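Local coordinates for putative immunoglobulin A1 protease (Bacteroides ovatus, PDB 3N6Z), which is of unknown detailed function but, as a putative immunoglobulin A1 protease, may act in the cleavage of host immunoglobulin A1, at residues M53-I58 and A82-W87; S268-N273 and G284-V289. All blocks are in the same frame, centred on the assembly; numbering follows the deposited sequence. Where two conformers were deposited one is given.

Interaction 1 (M53-I58 and A82-W87); sequences MNATQI and AGIDDW
Near the N-terminal end of a parallel beta-solenoid, the single-turn helix 55-58 packs on the loop 82-87 through two pairs, Ala-55 with Ile-84 and Ile-58 with Trp-87. No hydrogen bond joins the segments. In one of its two conformers Ile-84 brings CG1 to 4.4 Å from Ala-55 CB, a light apolar touch made by the methyl of Ala-55, a small side chain at the start of the helix; both residues remain partly exposed.

Deeper in, the six-membered ring of Trp-87 turns its edge to the helix. Ile-58 O lies in the plane of the Trp-87 indole, 3.6 Å from Trp-87 CZ3, with CH2 of that ring little farther off, so the carbonyl meets the weakly positive rim of the ring and not its pi cloud. The branch methyl Ile-58 CG2 adds an apolar touch on Trp-87 CZ3 at 4.3 Å. With CG anti to the backbone N (chi1 -166°), Trp-87 swings its ring inward, where it stacks with Phe-122, takes an edge-to-face contact with Phe-112 and gives its NE1 hydrogen to Phe-122 O. A broad aromatic with one N-H suits this buried place, since the core covers its ring and a backbone carbonyl satisfies its nitrogen.

The short helix is held at its start by side chains. Asn-54 is the N-cap, a position that suits its short, hydrogen-bond-accepting amide: OD1 receives Gln-57 N at 2.9 Å in a nearly straight bond. Gln-57 reaches back in turn, and its OE1 accepts the backbone N of Met-53, here a selenomethionine, at 2.8 Å, with the donor tilted 32° from the carbonyl plane.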
loop_
_atom_site.group_PDB
_atom_site.type_symbol
_atom_site.label_atom_id
_atom_site.label_comp_id
_atom_site.label_asym_id
_atom_site.label_seq_id
_atom_site.Cartn_x
_atom_site.Cartn_y
_atom_site.Cartn_z
HETATM N N MSE A 53 1.718 -22.318 -4.655
HETATM C CA MSE A 53 0.791 -23.105 -3.809
HETATM C C MSE A 53 1.142 -23.152 -2.337
HETATM O O MSE A 53 0.334 -23.613 -1.538
HETATM C CB MSE A 53 0.709 -24.542 -4.341
HETATM C CG MSE A 53 0.231 -24.657 -5.805
HETATM SE SE MSE A 53 -1.546 -24.029 -6.053
HETATM C CE MSE A 53 -2.521 -25.372 -5.071
ATOM N N ASN A 54 2.339 -22.730 -1.972
ATOM C CA ASN A 54 2.787 -22.755 -0.581
ATOM C C ASN A 54 3.905 -21.739 -0.377
ATOM O O ASN A 54 4.342 -21.099 -1.343
ATOM C CB ASN A 54 3.190 -24.182 -0.177
ATOM C CG ASN A 54 4.343 -24.714 -0.956
ATOM O OD1 ASN A 54 5.320 -24.011 -1.192
ATOM N ND2 ASN A 54 4.277 -25.984 -1.312
ATOM N N ALA A 55 4.372 -21.581 0.848
ATOM C CA ALA A 55 5.377 -20.563 1.167
ATOM C C ALA A 55 6.759 -20.899 0.656
ATOM O O ALA A 55 7.566 -20.000 0.421
ATOM C CB ALA A 55 5.417 -20.278 2.673
ATOM N N THR A 56 7.048 -22.171 0.454
ATOM C CA THR A 56 8.352 -22.521 -0.097
ATOM C C THR A 56 8.412 -22.021 -1.549
ATOM O O THR A 56 9.411 -21.432 -1.991
ATOM C CB THR A 56 8.582 -24.008 -0.059
ATOM O OG1 THR A 56 8.466 -24.472 1.285
ATOM C CG2 THR A 56 9.974 -24.368 -0.599
ATOM N N GLN A 57 7.316 -22.214 -2.274
ATOM C CA GLN A 57 7.213 -21.685 -3.632
ATOM C C GLN A 57 7.251 -20.145 -3.665
ATOM O O GLN A 57 7.855 -19.553 -4.566
ATOM C CB GLN A 57 5.998 -22.270 -4.352
ATOM C CG GLN A 57 6.109 -23.777 -4.604
ATOM C CD GLN A 57 4.904 -24.384 -5.281
ATOM O OE1 GLN A 57 3.957 -23.714 -5.576
ATOM N NE2 GLN A 57 4.928 -25.691 -5.473
ATOM N N ILE A 58 6.587 -19.480 -2.732
ATOM C CA ILE A 58 6.642 -18.038 -2.726
ATOM C C ILE A 58 8.077 -17.534 -2.502
ATOM O O ILE A 58 8.476 -16.493 -3.059
ATOM C CB ILE A 58 5.605 -17.387 -1.744
ATOM C CG1 ILE A 58 5.033 -16.096 -2.340
ATOM C CG2 ILE A 58 6.176 -17.151 -0.380
ATOM C CD1 ILE A 58 3.802 -15.581 -1.596
ATOM N N ALA A 82 4.233 -18.092 7.994
ATOM C CA ALA A 82 4.728 -18.288 9.358
ATOM C C ALA A 82 6.034 -19.057 9.336
ATOM O O ALA A 82 6.185 -20.016 8.579
ATOM C CB ALA A 82 3.687 -19.002 10.211
ATOM N N GLY A 83 6.971 -18.633 10.184
ATOM C CA GLY A 83 8.246 -19.302 10.280
ATOM C C GLY A 83 9.267 -18.943 9.239
ATOM O O GLY A 83 10.399 -19.465 9.276
ATOM N N ILE A 84 8.907 -18.047 8.315
ATOM C CA ILE A 84 9.819 -17.594 7.244
ATOM C C ILE A 84 10.543 -16.346 7.718
ATOM O O ILE A 84 9.910 -15.303 7.930
ATOM C CB ILE A 84 9.074 -17.283 5.913
ATOM C CG1 ILE A 84 8.329 -18.521 5.386
ATOM C CG2 ILE A 84 10.034 -16.680 4.855
ATOM C CD1 ILE A 84 9.123 -19.784 5.399
ATOM N N ASP A 85 11.865 -16.468 7.865
ATOM C CA ASP A 85 12.753 -15.423 8.365
ATOM C C ASP A 85 13.640 -14.791 7.294
ATOM O O ASP A 85 14.338 -13.816 7.563
ATOM C CB ASP A 85 13.700 -16.023 9.421
ATOM C CG ASP A 85 12.987 -16.488 10.665
ATOM O OD1 ASP A 85 11.883 -16.012 10.966
ATOM O OD2 ASP A 85 13.595 -17.337 11.357
ATOM N N ASP A 86 13.654 -15.366 6.095
ATOM C CA ASP A 86 14.668 -14.975 5.093
ATOM C C ASP A 86 14.172 -14.063 3.984
ATOM O O ASP A 86 14.861 -13.906 2.957
ATOM C CB ASP A 86 15.347 -16.238 4.478
ATOM C CG ASP A 86 14.406 -17.084 3.619
ATOM O OD1 ASP A 86 13.176 -16.943 3.714
ATOM O OD2 ASP A 86 14.902 -17.959 2.861
ATOM N N TRP A 87 12.998 -13.444 4.146
ATOM C CA TRP A 87 12.521 -12.575 3.071
ATOM C C TRP A 87 13.305 -11.276 3.043
ATOM O O TRP A 87 13.411 -10.596 4.053
ATOM C CB TRP A 87 11.062 -12.247 3.257
ATOM C CG TRP A 87 10.458 -11.647 2.047
ATOM C CD1 TRP A 87 10.270 -10.307 1.792
ATOM C CD2 TRP A 87 9.900 -12.344 0.935
ATOM N NE1 TRP A 87 9.648 -10.136 0.578
ATOM C CE2 TRP A 87 9.369 -11.373 0.054
ATOM C CE3 TRP A 87 9.755 -13.702 0.604
ATOM C CZ2 TRP A 87 8.722 -11.725 -1.127
ATOM C CZ3 TRP A 87 9.109 -14.035 -0.572
ATOM C CH2 TRP A 87 8.628 -13.061 -1.432
#

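Interaction 2 (S268-N273 and G284-V289); sequences SAAWSN and GRIVGV
Ala-270 and the turn Arg-285 to Ile-286 meet inside the parallel beta-solenoid, between the end of strand 268-270 and the corner before strand 287-289. The methyl of Ala-270 points at the turn, and its CB comes to 3.0 Å from Arg-285 O. So tight an approach suits alanine, whose side chain ends at CB.

Ile-286 sets off at an angle to strand 268-270 but bends back. CG1 lies beside the backbone N (chi1 -47°), and a second turn of the same sense (chi2 -61°) brings CD1 to 4.1 Å from Ala-270 CB. Isoleucine suits the place because its longer branch can reach Ala-270 from a CB bond not aimed at it, while CG2 stands anti to the backbone N. Ile-286 and Val-287 both face Phe-327, as in a classic beta bulge.

Arg-285 meets Ala-270 through its backbone carbonyl; its length carries the guanidinium to other partners. NE gives a hydrogen bond to His-328 O, and NH2 one to Gly-329 O as well as a salt bridge to Asp-318 OD1.

Ala-270 is hydrogen-bonded through its backbone to Tyr-300 and Cys-302 of strand 299-302, whose Cys-299 also touches Ile-286, and the side chains of Ala-269 and Trp-271 pack on helix 334-344.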
loop_
_atom_site.group_PDB
_atom_site.type_symbol
_atom_site.label_atom_id
_atom_site.label_comp_id
_atom_site.label_asym_id
_atom_site.label_seq_id
_atom_site.Cartn_x
_atom_site.Cartn_y
_atom_site.Cartn_z
ATOM N N SER A 268 -12.752 8.016 -1.656
ATOM C CA SER A 268 -11.930 7.416 -0.613
ATOM C C SER A 268 -12.371 7.865 0.752
ATOM O O SER A 268 -13.092 8.871 0.911
ATOM C CB SER A 268 -10.447 7.700 -0.886
ATOM O OG SER A 268 -10.028 7.041 -2.120
ATOM N N ALA A 269 -11.974 7.113 1.776
ATOM C CA ALA A 269 -12.434 7.414 3.129
ATOM C C ALA A 269 -11.385 7.100 4.202
ATOM O O ALA A 269 -10.689 6.064 4.148
ATOM C CB ALA A 269 -13.721 6.621 3.452
ATOM N N ALA A 270 -11.305 7.974 5.197
ATOM C CA ALA A 270 -10.449 7.789 6.361
ATOM C C ALA A 270 -11.282 7.274 7.522
ATOM O O ALA A 270 -12.291 7.898 7.892
ATOM C CB ALA A 270 -9.748 9.119 6.743
ATOM N N TRP A 271 -10.846 6.181 8.110
ATOM C CA TRP A 271 -11.509 5.594 9.264
ATOM C C TRP A 271 -10.503 5.187 10.322
ATOM O O TRP A 271 -10.780 4.329 11.175
ATOM C CB TRP A 271 -12.414 4.441 8.800
ATOM C CG TRP A 271 -13.600 4.120 9.609
ATOM C CD1 TRP A 271 -13.786 4.320 10.946
ATOM C CD2 TRP A 271 -14.771 3.451 9.133
ATOM N NE1 TRP A 271 -15.041 3.872 11.314
ATOM C CE2 TRP A 271 -15.655 3.323 10.224
ATOM C CE3 TRP A 271 -15.164 2.970 7.886
ATOM C CZ2 TRP A 271 -16.915 2.694 10.104
ATOM C CZ3 TRP A 271 -16.398 2.364 7.758
ATOM C CH2 TRP A 271 -17.257 2.226 8.866
ATOM N N SER A 272 -9.352 5.866 10.340
ATOM C CA SER A 272 -8.265 5.619 11.285
ATOM C C SER A 272 -8.161 6.744 12.312
ATOM O O SER A 272 -8.330 7.913 11.978
ATOM C CB SER A 272 -6.932 5.553 10.534
ATOM O OG SER A 272 -6.918 4.495 9.610
ATOM N N ASN A 273 -7.781 6.403 13.545
ATOM C CA ASN A 273 -7.294 7.399 14.491
ATOM C C ASN A 273 -5.886 7.850 14.077
ATOM O O ASN A 273 -5.066 7.016 13.661
ATOM C CB ASN A 273 -7.262 6.814 15.900
ATOM C CG ASN A 273 -8.643 6.445 16.408
ATOM O OD1 ASN A 273 -9.617 7.148 16.128
ATOM N ND2 ASN A 273 -8.735 5.358 17.179
ATOM N N GLY A 284 -4.062 15.522 8.927
ATOM C CA GLY A 284 -5.207 15.742 8.020
ATOM C C GLY A 284 -6.028 14.469 7.961
ATOM O O GLY A 284 -5.470 13.359 7.837
ATOM N N ARG A 285 -7.348 14.572 8.011
ATOM C CA ARG A 285 -8.143 13.334 7.960
ATOM C C ARG A 285 -7.807 12.573 6.686
ATOM O O ARG A 285 -7.797 11.344 6.704
ATOM C CB ARG A 285 -9.636 13.565 8.111
ATOM C CG ARG A 285 -10.026 14.259 9.394
ATOM C CD ARG A 285 -11.530 14.203 9.676
ATOM N NE ARG A 285 -12.286 14.972 8.692
ATOM C CZ ARG A 285 -13.443 15.589 8.919
ATOM N NH1 ARG A 285 -14.052 15.462 10.093
ATOM N NH2 ARG A 285 -13.980 16.327 7.958
ATOM N N ILE A 286 -7.596 13.281 5.565
ATOM C CA ILE A 286 -7.242 12.618 4.293
ATOM C C ILE A 286 -5.739 12.725 3.991
ATOM O O ILE A 286 -5.068 11.706 3.723
ATOM C CB ILE A 286 -8.082 13.158 3.096
ATOM C CG1 ILE A 286 -9.592 13.238 3.434
ATOM C CG2 ILE A 286 -7.888 12.287 1.829
ATOM C CD1 ILE A 286 -10.205 11.879 3.787
ATOM N N VAL A 287 -5.225 13.953 3.942
ATOM C CA VAL A 287 -3.830 14.240 3.555
ATOM C C VAL A 287 -3.185 15.128 4.610
ATOM O O VAL A 287 -3.769 16.147 5.021
ATOM C CB VAL A 287 -3.733 14.941 2.183
ATOM C CG1 VAL A 287 -2.286 15.186 1.826
ATOM C CG2 VAL A 287 -4.478 14.161 1.089
ATOM N N GLY A 288 -1.950 14.789 4.997
ATOM C CA GLY A 288 -1.233 15.517 6.061
ATOM C C GLY A 288 -0.331 16.687 5.713
ATOM O O GLY A 288 -0.169 17.578 6.565
ATOM N N VAL A 289 0.244 16.712 4.504
ATOM C CA VAL A 289 1.234 17.723 4.122
ATOM C C VAL A 289 1.095 18.110 2.665
ATOM O O VAL A 289 0.990 17.234 1.787
ATOM C CB VAL A 289 2.708 17.222 4.293
ATOM C CG1 VAL A 289 3.722 18.390 4.073
ATOM C CG2 VAL A 289 2.919 16.536 5.631
#

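The two contacts belong to distant parts of one elongated solenoid. Their centres are about 34 Å apart, their nearest atoms about 24 Å, and they lie on opposite sides of the centre of the chain. Along the chain the whole of interaction 1 precedes interaction 2. Their common element is the parallel sheet that runs from strand 79-80 to strand 330-332: Ile-79 touches the helix of interaction 1, and strand 268-270 belongs to interaction 2. The centre of interaction 1, partly buried, lies about 21 Å from the chain centre; that of interaction 2, buried, about 15 Å. Each is structural packing, and no catalytic or ligand site is identified here to which either could be related.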